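Local structure of iron transport multicopper oxidase FET3 (Saccharomyces cerevisiae, 1ZPU) at residues Glu141-Leu146 and Ala163-Gln168; Asp149-Phe154 and Ile465-Leu470. The protein oxidises ferrous to ferric iron with four copper ions, reducing dioxygen to water, as part of high-affinity iron uptake in yeast, and also oxidises cuprous ions. All blocks are in the same frame, centred on the assembly; numbering follows the deposited sequence.

Contact 1: Glu141-Leu146 and Ala163-Gln168; sequences EWYHDL and AEPIPQ. With MAN (alpha-D-mannopyranose), chain H.
In the second cupredoxin-like domain of this multicopper oxidase, the end of strand 133-142 and the loop leading into strand 169-172 meet where Tyr143 packs on Pro165 and Pro167 while His144 meets Gln168. Gln168 N donates to Trp142 O at 2.7 Å, almost in line with the carbonyl, and further backbone bonds join Trp142 to Asn169. The Gln168 side chain answers in the other direction: a bend at chi2 (61°) places CD; OE1 then accepts from His144 N at 3.0 Å, in the carbonyl plane on a lone pair. Its amide nitrogen NE2 turns back to Ile166 O, so bonds at both ends of the amide fix its rotation. The bonds lie where strand 169-172, at the edge of the six-stranded sheet of the domain, begins to pair with strand 133-142. Over one face of the His144 imidazole lies Gln168 CG, 3.8 Å from the ring centroid, a CH-pi contact, while His144 NE2 is bonded to Asp17. Tyr143 receives Pro167 CA over one face, 3.7 Å from the ring centroid and displaced toward the rim. Its hydroxyl donates to Pro165 O at 2.6 Å. Glu141 CG packs on Pro167 CB at 3.7 Å, while its carboxylate is held by backbone N-H groups of Gly197, Phe198 and Val199. A glycan mannose reaches the outer end, its O4 lying so close to Gln168 O that the detail of the bond is doubtful.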
ATOM      1  N   GLU A 141      -8.596  -7.410   6.997  1.00 68.82           N
ATOM      2  CA  GLU A 141      -9.990  -7.409   7.468  1.00 68.94           C
ATOM      3  C   GLU A 141     -10.863  -7.988   6.359  1.00 68.94           C
ATOM      4  O   GLU A 141     -10.416  -8.088   5.215  1.00 68.92           O
ATOM      5  CB  GLU A 141     -10.473  -6.015   7.877  1.00 68.55           C
ATOM      6  CG  GLU A 141     -10.813  -5.073   6.707  1.00 69.96           C
ATOM      7  CD  GLU A 141      -9.579  -4.543   5.991  1.00 71.33           C
ATOM      8  OE1 GLU A 141      -8.942  -3.595   6.531  1.00 69.95           O
ATOM      9  OE2 GLU A 141      -9.251  -5.089   4.895  1.00 71.66           O
ATOM     10  N   TRP A 142     -12.095  -8.362   6.695  1.00 68.82           N
ATOM     11  CA  TRP A 142     -13.002  -8.940   5.715  1.00 68.74           C
ATOM     12  C   TRP A 142     -14.417  -8.312   5.779  1.00 68.99           C
ATOM     13  O   TRP A 142     -14.984  -8.121   6.869  1.00 69.22           O
ATOM     14  CB  TRP A 142     -13.041 -10.458   5.905  1.00 68.47           C
ATOM     15  CG  TRP A 142     -13.766 -11.159   4.834  1.00 68.07           C
ATOM     16  CD1 TRP A 142     -14.932 -11.852   4.947  1.00 67.90           C
ATOM     17  CD2 TRP A 142     -13.385 -11.236   3.469  1.00 68.47           C
ATOM     18  NE1 TRP A 142     -15.309 -12.364   3.731  1.00 67.63           N
ATOM     19  CE2 TRP A 142     -14.379 -11.992   2.800  1.00 67.40           C
ATOM     20  CE3 TRP A 142     -12.312 -10.726   2.734  1.00 68.73           C
ATOM     21  CZ2 TRP A 142     -14.322 -12.258   1.445  1.00 66.23           C
ATOM     22  CZ3 TRP A 142     -12.263 -10.998   1.366  1.00 68.28           C
ATOM     23  CH2 TRP A 142     -13.264 -11.757   0.746  1.00 67.22           C
ATOM     24  N   TYR A 143     -14.961  -7.981   4.610  1.00 69.03           N
ATOM     25  CA  TYR A 143     -16.318  -7.434   4.477  1.00 68.89           C
ATOM     26  C   TYR A 143     -17.235  -8.497   3.932  1.00 68.90           C
ATOM     27  O   TYR A 143     -16.795  -9.393   3.221  1.00 69.25           O
ATOM     28  CB  TYR A 143     -16.342  -6.219   3.536  1.00 68.65           C
ATOM     29  CG  TYR A 143     -15.737  -4.958   4.123  1.00 68.09           C
ATOM     30  CD1 TYR A 143     -14.367  -4.756   4.114  1.00 68.37           C
ATOM     31  CD2 TYR A 143     -16.535  -3.975   4.690  1.00 68.71           C
ATOM     32  CE1 TYR A 143     -13.799  -3.613   4.648  1.00 68.40           C
ATOM     33  CE2 TYR A 143     -15.977  -2.817   5.233  1.00 69.46           C
ATOM     34  CZ  TYR A 143     -14.603  -2.651   5.205  1.00 68.89           C
ATOM     35  OH  TYR A 143     -14.020  -1.520   5.723  1.00 69.17           O
ATOM     36  N   HIS A 144     -18.514  -8.393   4.269  1.00 69.00           N
ATOM     37  CA  HIS A 144     -19.534  -9.314   3.778  1.00 68.92           C
ATOM     38  C   HIS A 144     -20.201  -8.826   2.514  1.00 69.09           C
ATOM     39  O   HIS A 144     -20.900  -9.574   1.849  1.00 69.51           O
ATOM     40  CB  HIS A 144     -20.583  -9.504   4.852  1.00 68.90           C
ATOM     41  CG  HIS A 144     -20.159 -10.455   5.916  1.00 69.42           C
ATOM     42  ND1 HIS A 144     -21.056 -11.078   6.760  1.00 69.53           N
ATOM     43  CD2 HIS A 144     -18.935 -10.929   6.239  1.00 66.95           C
ATOM     44  CE1 HIS A 144     -20.394 -11.879   7.575  1.00 68.22           C
ATOM     45  NE2 HIS A 144     -19.108 -11.803   7.280  1.00 68.25           N
ATOM     46  N   ASP A 145     -20.011  -7.555   2.202  1.00 69.27           N
ATOM     47  CA  ASP A 145     -20.507  -6.995   0.973  1.00 69.51           C
ATOM     48  C   ASP A 145     -19.329  -6.611   0.097  1.00 69.35           C
ATOM     49  O   ASP A 145     -18.275  -6.232   0.597  1.00 69.46           O
ATOM     50  CB  ASP A 145     -21.376  -5.773   1.265  1.00 70.01           C
ATOM     51  CG  ASP A 145     -22.626  -6.118   2.082  1.00 72.01           C
ATOM     52  OD1 ASP A 145     -23.715  -6.369   1.482  1.00 73.31           O
ATOM     53  OD2 ASP A 145     -22.516  -6.138   3.330  1.00 74.15           O
ATOM     54  N   LEU A 146     -19.517  -6.711  -1.213  1.00 69.39           N
ATOM     55  CA  LEU A 146     -18.512  -6.302  -2.185  1.00 69.36           C
ATOM     56  C   LEU A 146     -18.293  -4.802  -2.130  1.00 69.24           C
ATOM     57  O   LEU A 146     -19.185  -4.040  -1.767  1.00 69.10           O
ATOM     58  CB  LEU A 146     -18.951  -6.676  -3.592  1.00 69.87           C
ATOM     59  CG  LEU A 146     -19.171  -8.143  -3.943  1.00 70.70           C
ATOM     60  CD1 LEU A 146     -20.572  -8.609  -3.522  1.00 72.22           C
ATOM     61  CD2 LEU A 146     -19.024  -8.249  -5.429  1.00 71.66           C
ATOM     62  N   ALA A 163     -17.751   8.733   6.885  1.00 69.17           N
ATOM     63  CA  ALA A 163     -17.550   7.510   7.656  1.00 69.12           C
ATOM     64  C   ALA A 163     -17.274   6.335   6.733  1.00 69.42           C
ATOM     65  O   ALA A 163     -18.057   6.036   5.830  1.00 69.89           O
ATOM     66  CB  ALA A 163     -18.746   7.225   8.540  1.00 68.65           C
ATOM     67  N   GLU A 164     -16.140   5.694   6.958  1.00 69.40           N
ATOM     68  CA  GLU A 164     -15.717   4.520   6.215  1.00 69.77           C
ATOM     69  C   GLU A 164     -16.491   3.302   6.687  1.00 69.41           C
ATOM     70  O   GLU A 164     -16.680   3.142   7.898  1.00 69.74           O
ATOM     71  CB  GLU A 164     -14.234   4.314   6.509  1.00 70.10           C
ATOM     72  CG  GLU A 164     -13.879   4.934   7.864  1.00 71.97           C
ATOM     73  CD  GLU A 164     -12.721   5.863   7.729  1.00 74.10           C
ATOM     74  OE1 GLU A 164     -12.030   6.172   8.739  1.00 75.97           O
ATOM     75  OE2 GLU A 164     -12.490   6.263   6.574  1.00 75.33           O
ATOM     76  N   PRO A 165     -16.922   2.430   5.749  1.00 69.17           N
ATOM     77  CA  PRO A 165     -17.692   1.226   6.087  1.00 68.99           C
ATOM     78  C   PRO A 165     -16.938   0.272   7.002  1.00 68.93           C
ATOM     79  O   PRO A 165     -15.758   0.045   6.825  1.00 68.87           O
ATOM     80  CB  PRO A 165     -17.938   0.560   4.733  1.00 68.78           C
ATOM     81  CG  PRO A 165     -17.005   1.179   3.815  1.00 69.27           C
ATOM     82  CD  PRO A 165     -16.704   2.547   4.300  1.00 69.04           C
ATOM     83  N   ILE A 166     -17.650  -0.291   7.963  1.00 69.24           N
ATOM     84  CA  ILE A 166     -17.063  -1.126   8.996  1.00 69.27           C
ATOM     85  C   ILE A 166     -17.029  -2.591   8.577  1.00 69.13           C
ATOM     86  O   ILE A 166     -18.058  -3.135   8.173  1.00 68.87           O
ATOM     87  CB  ILE A 166     -17.830  -0.911  10.308  1.00 69.36           C
ATOM     88  CG1 ILE A 166     -17.581   0.522  10.778  1.00 69.51           C
ATOM     89  CG2 ILE A 166     -17.391  -1.893  11.379  1.00 69.43           C
ATOM     90  CD1 ILE A 166     -18.777   1.166  11.359  1.00 71.06           C
ATOM     91  N   PRO A 167     -15.839  -3.227   8.662  1.00 69.07           N
ATOM     92  CA  PRO A 167     -15.628  -4.623   8.253  1.00 69.03           C
ATOM     93  C   PRO A 167     -16.268  -5.599   9.234  1.00 69.01           C
ATOM     94  O   PRO A 167     -16.653  -5.196  10.324  1.00 69.30           O
ATOM     95  CB  PRO A 167     -14.110  -4.772   8.275  1.00 69.03           C
ATOM     96  CG  PRO A 167     -13.604  -3.703   9.120  1.00 68.94           C
ATOM     97  CD  PRO A 167     -14.615  -2.607   9.194  1.00 68.95           C
ATOM     98  N   GLN A 168     -16.386  -6.870   8.858  1.00 68.78           N
ATOM     99  CA  GLN A 168     -17.115  -7.814   9.681  1.00 68.46           C
ATOM    100  C   GLN A 168     -16.229  -8.692  10.529  1.00 68.80           C
ATOM    101  O   GLN A 168     -16.675  -9.192  11.555  1.00 68.83           O
ATOM    102  CB  GLN A 168     -18.063  -8.649   8.830  1.00 68.32           C
ATOM    103  CG  GLN A 168     -19.410  -7.958   8.557  1.00 67.69           C
ATOM    104  CD  GLN A 168     -19.251  -6.639   7.805  1.00 66.80           C
ATOM    105  OE1 GLN A 168     -19.070  -6.619   6.590  1.00 66.35           O
ATOM    106  NE2 GLN A 168     -19.297  -5.536   8.537  1.00 66.22           N
TER
HETATM  107  C1  MAN H   5     -20.268 -12.807  14.233  1.00 72.21           C
HETATM  108  C2  MAN H   5     -18.831 -12.421  14.562  1.00 70.68           C
HETATM  109  C3  MAN H   5     -18.569 -10.951  14.266  1.00 71.97           C
HETATM  110  C4  MAN H   5     -19.053 -10.606  12.865  1.00 72.60           C
HETATM  111  C5  MAN H   5     -20.512 -10.974  12.701  1.00 72.41           C
HETATM  112  C6  MAN H   5     -20.948 -10.693  11.276  1.00 72.66           C
HETATM  113  O2  MAN H   5     -17.965 -13.176  13.761  1.00 67.50           O
HETATM  114  O3  MAN H   5     -17.187 -10.679  14.346  1.00 72.45           O
HETATM  115  O4  MAN H   5     -18.891  -9.235  12.626  1.00 73.79           O
HETATM  116  O5  MAN H   5     -20.650 -12.356  12.946  1.00 72.85           O
HETATM  117  O6  MAN H   5     -22.259 -11.189  11.130  1.00 75.35           O

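Contact 2: Asp149-Phe154 and Ile465-Leu470; sequences DLTKSF and IEWHLL. With CU1 (copper (I) ion), chain B.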
ATOM      1  N   ASP A 149     -20.743  -2.408  -3.949  1.00 69.96           N
ATOM      2  CA  ASP A 149     -21.977  -2.122  -3.211  1.00 70.12           C
ATOM      3  C   ASP A 149     -21.815  -1.140  -2.045  1.00 69.85           C
ATOM      4  O   ASP A 149     -22.651  -0.239  -1.858  1.00 69.88           O
ATOM      5  CB  ASP A 149     -22.627  -3.427  -2.775  1.00 70.45           C
ATOM      6  CG  ASP A 149     -23.194  -4.193  -3.952  1.00 72.11           C
ATOM      7  OD1 ASP A 149     -23.625  -3.530  -4.925  1.00 74.40           O
ATOM      8  OD2 ASP A 149     -23.210  -5.443  -3.920  1.00 74.29           O
ATOM      9  N   LEU A 150     -20.729  -1.297  -1.289  1.00 69.32           N
ATOM     10  CA  LEU A 150     -20.433  -0.393  -0.190  1.00 69.10           C
ATOM     11  C   LEU A 150     -20.187   1.031  -0.678  1.00 69.26           C
ATOM     12  O   LEU A 150     -20.645   1.988  -0.050  1.00 69.42           O
ATOM     13  CB  LEU A 150     -19.254  -0.898   0.647  1.00 69.02           C
ATOM     14  CG  LEU A 150     -19.451  -2.264   1.317  1.00 68.29           C
ATOM     15  CD1 LEU A 150     -18.189  -2.753   1.944  1.00 65.53           C
ATOM     16  CD2 LEU A 150     -20.593  -2.225   2.325  1.00 67.10           C
ATOM     17  N   THR A 151     -19.492   1.158  -1.805  1.00 69.24           N
ATOM     18  CA  THR A 151     -19.176   2.448  -2.409  1.00 69.47           C
ATOM     19  C   THR A 151     -20.418   3.307  -2.653  1.00 69.53           C
ATOM     20  O   THR A 151     -20.358   4.531  -2.555  1.00 69.56           O
ATOM     21  CB  THR A 151     -18.460   2.238  -3.753  1.00 69.58           C
ATOM     22  OG1 THR A 151     -17.276   1.465  -3.537  1.00 70.26           O
ATOM     23  CG2 THR A 151     -18.085   3.571  -4.412  1.00 69.94           C
ATOM     24  N   LYS A 152     -21.536   2.660  -2.968  1.00 69.51           N
ATOM     25  CA  LYS A 152     -22.777   3.358  -3.275  1.00 69.79           C
ATOM     26  C   LYS A 152     -23.257   4.174  -2.094  1.00 69.69           C
ATOM     27  O   LYS A 152     -23.756   5.291  -2.265  1.00 69.73           O
ATOM     28  CB  LYS A 152     -23.871   2.372  -3.677  1.00 69.93           C
ATOM     29  CG  LYS A 152     -23.676   1.740  -5.023  1.00 70.75           C
ATOM     30  CD  LYS A 152     -24.572   0.534  -5.145  1.00 72.98           C
ATOM     31  CE  LYS A 152     -24.194  -0.318  -6.343  1.00 74.39           C
ATOM     32  NZ  LYS A 152     -25.355  -1.197  -6.694  1.00 75.68           N
ATOM     33  N   SER A 153     -23.118   3.608  -0.902  1.00 69.68           N
ATOM     34  CA  SER A 153     -23.506   4.320   0.311  1.00 69.85           C
ATOM     35  C   SER A 153     -22.319   4.980   1.020  1.00 69.76           C
ATOM     36  O   SER A 153     -22.526   5.780   1.926  1.00 70.25           O
ATOM     37  CB  SER A 153     -24.304   3.432   1.270  1.00 69.75           C
ATOM     38  OG  SER A 153     -23.629   2.213   1.506  1.00 70.66           O
ATOM     39  N   PHE A 154     -21.090   4.673   0.608  1.00 69.37           N
ATOM     40  CA  PHE A 154     -19.923   5.359   1.167  1.00 69.12           C
ATOM     41  C   PHE A 154     -19.740   6.754   0.585  1.00 69.24           C
ATOM     42  O   PHE A 154     -19.563   7.723   1.317  1.00 69.23           O
ATOM     43  CB  PHE A 154     -18.638   4.570   0.946  1.00 68.71           C
ATOM     44  CG  PHE A 154     -17.408   5.304   1.372  1.00 67.65           C
ATOM     45  CD1 PHE A 154     -17.301   5.819   2.670  1.00 67.09           C
ATOM     46  CD2 PHE A 154     -16.345   5.468   0.488  1.00 66.80           C
ATOM     47  CE1 PHE A 154     -16.155   6.502   3.080  1.00 67.35           C
ATOM     48  CE2 PHE A 154     -15.184   6.138   0.879  1.00 66.66           C
ATOM     49  CZ  PHE A 154     -15.085   6.662   2.178  1.00 67.99           C
ATOM     50  N   ILE A 465      -5.437   3.381   2.519  1.00 68.65           N
ATOM     51  CA  ILE A 465      -6.757   2.975   2.937  1.00 68.71           C
ATOM     52  C   ILE A 465      -7.648   3.154   1.736  1.00 69.17           C
ATOM     53  O   ILE A 465      -7.870   4.271   1.279  1.00 69.54           O
ATOM     54  CB  ILE A 465      -7.295   3.823   4.096  1.00 68.99           C
ATOM     55  CG1 ILE A 465      -6.589   3.453   5.412  1.00 67.78           C
ATOM     56  CG2 ILE A 465      -8.832   3.653   4.215  1.00 68.78           C
ATOM     57  CD1 ILE A 465      -6.840   4.435   6.548  1.00 66.77           C
ATOM     58  N   GLU A 466      -8.161   2.044   1.229  1.00 69.51           N
ATOM     59  CA  GLU A 466      -8.882   2.029  -0.026  1.00 70.23           C
ATOM     60  C   GLU A 466     -10.006   3.054  -0.108  1.00 69.91           C
ATOM     61  O   GLU A 466     -10.214   3.685  -1.155  1.00 70.09           O
ATOM     62  CB  GLU A 466      -9.385   0.618  -0.279  1.00 70.90           C
ATOM     63  CG  GLU A 466      -8.316  -0.255  -0.937  1.00 74.91           C
ATOM     64  CD  GLU A 466      -8.130   0.084  -2.427  1.00 79.16           C
ATOM     65  OE1 GLU A 466      -9.068  -0.216  -3.221  1.00 80.76           O
ATOM     66  OE2 GLU A 466      -7.056   0.650  -2.790  1.00 79.67           O
ATOM     67  N   TRP A 467     -10.718   3.227   1.003  1.00 69.43           N
ATOM     68  CA  TRP A 467     -11.794   4.204   1.078  1.00 68.83           C
ATOM     69  C   TRP A 467     -11.278   5.624   0.873  1.00 68.83           C
ATOM     70  O   TRP A 467     -11.913   6.423   0.193  1.00 69.06           O
ATOM     71  CB  TRP A 467     -12.524   4.078   2.409  1.00 68.57           C
ATOM     72  CG  TRP A 467     -12.892   2.650   2.743  1.00 68.87           C
ATOM     73  CD1 TRP A 467     -12.435   1.910   3.799  1.00 68.12           C
ATOM     74  CD2 TRP A 467     -13.795   1.795   2.010  1.00 67.80           C
ATOM     75  NE1 TRP A 467     -13.008   0.653   3.772  1.00 68.37           N
ATOM     76  CE2 TRP A 467     -13.835   0.556   2.684  1.00 67.51           C
ATOM     77  CE3 TRP A 467     -14.569   1.965   0.854  1.00 67.22           C
ATOM     78  CZ2 TRP A 467     -14.616  -0.511   2.245  1.00 67.46           C
ATOM     79  CZ3 TRP A 467     -15.343   0.907   0.410  1.00 68.06           C
ATOM     80  CH2 TRP A 467     -15.360  -0.322   1.107  1.00 68.31           C
ATOM     81  N   HIS A 468     -10.114   5.930   1.438  1.00 68.63           N
ATOM     82  CA  HIS A 468      -9.570   7.265   1.346  1.00 68.51           C
ATOM     83  C   HIS A 468      -8.993   7.556  -0.046  1.00 68.80           C
ATOM     84  O   HIS A 468      -9.047   8.700  -0.536  1.00 68.56           O
ATOM     85  CB  HIS A 468      -8.550   7.509   2.458  1.00 68.11           C
ATOM     86  CG  HIS A 468      -9.123   7.378   3.839  1.00 67.94           C
ATOM     87  ND1 HIS A 468      -8.335   7.325   4.972  1.00 67.23           N
ATOM     88  CD2 HIS A 468     -10.401   7.269   4.270  1.00 66.08           C
ATOM     89  CE1 HIS A 468      -9.103   7.200   6.036  1.00 65.90           C
ATOM     90  NE2 HIS A 468     -10.359   7.159   5.637  1.00 64.83           N
ATOM     91  N   LEU A 469      -8.448   6.518  -0.680  1.00 68.96           N
ATOM     92  CA  LEU A 469      -7.997   6.625  -2.056  1.00 68.97           C
ATOM     93  C   LEU A 469      -9.192   6.866  -2.984  1.00 69.11           C
ATOM     94  O   LEU A 469      -9.098   7.642  -3.932  1.00 69.28           O
ATOM     95  CB  LEU A 469      -7.239   5.375  -2.454  1.00 68.90           C
ATOM     96  CG  LEU A 469      -6.598   5.329  -3.840  1.00 68.97           C
ATOM     97  CD1 LEU A 469      -5.541   6.439  -4.051  1.00 67.67           C
ATOM     98  CD2 LEU A 469      -6.021   3.926  -4.060  1.00 67.92           C
ATOM     99  N   LEU A 470     -10.318   6.217  -2.691  1.00 69.32           N
ATOM    100  CA  LEU A 470     -11.576   6.473  -3.402  1.00 69.54           C
ATOM    101  C   LEU A 470     -12.055   7.894  -3.206  1.00 69.41           C
ATOM    102  O   LEU A 470     -12.643   8.480  -4.126  1.00 69.57           O
ATOM    103  CB  LEU A 470     -12.674   5.503  -2.971  1.00 69.77           C
ATOM    104  CG  LEU A 470     -12.670   4.194  -3.753  1.00 71.14           C
ATOM    105  CD1 LEU A 470     -13.342   3.085  -2.955  1.00 72.41           C
ATOM    106  CD2 LEU A 470     -13.332   4.377  -5.122  1.00 72.82           C
TER
HETATM  107 CU   CU1 B1001      -6.282   7.681   4.952  1.00 82.54          CU
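Trp467, the second residue of helix 466-470, meets Phe154 and Leu150 of helix 147-154, across helix segments whose axes approach to 11.8 Å and cross at -57°. Its CB lies 3.6 Å from Phe154 CZ, and the six-membered ring of the indole turns its edge to the Phe154 face, with planes at 66° and centroids 5.5 Å apart. On the Phe154 side, chi1 174° sets CG anti to the backbone N, and the ring that follows meets the indole. At the far corner of the indole, CH2 rests against Leu150 CD1 at 3.8 Å, while NE1 is bonded to Tyr143 OH. The CB of His468 points away from helix 147-154, and ND1 binds copper at 2.1 Å; one face of its ring is covered by CG2 of Ile465, the N-cap residue, and its NE2 is bonded to Glu164 OE2, a second-shell carboxylate that would help orient the ring. Leu470 closes the interface loosely, CD1 lying 4.3 Å from Thr151 OG1, whose hydroxyl is bonded to Val147 O one turn back. With Cys463 and His392 completing the copper ligands, the short helix carrying His468 belongs to the type 1 copper site in the third cupredoxin domain of a multicopper oxidase.

Both contacts are partly buried; helix 147-154 forms one side of contact 2 and borders contact 1, but contact 1 is internal to the second domain and contact 2 joins two domains. Contact 1 relies on hydrogen bonds from backbone, amide and hydroxyl, and its outer end lies beside a glycan at the surface. Contact 2 spans the second and third domains, more than 300 residues apart in sequence, and has no hydrogen bond between its two helices, only aromatic and aliphatic packing. Polar links run instead between the two contacts, from Tyr143 and Glu164 to Trp467 and His468, and Pro165 adds apolar packing on Trp467. The second-domain loop thus reaches the surroundings of the type 1 copper.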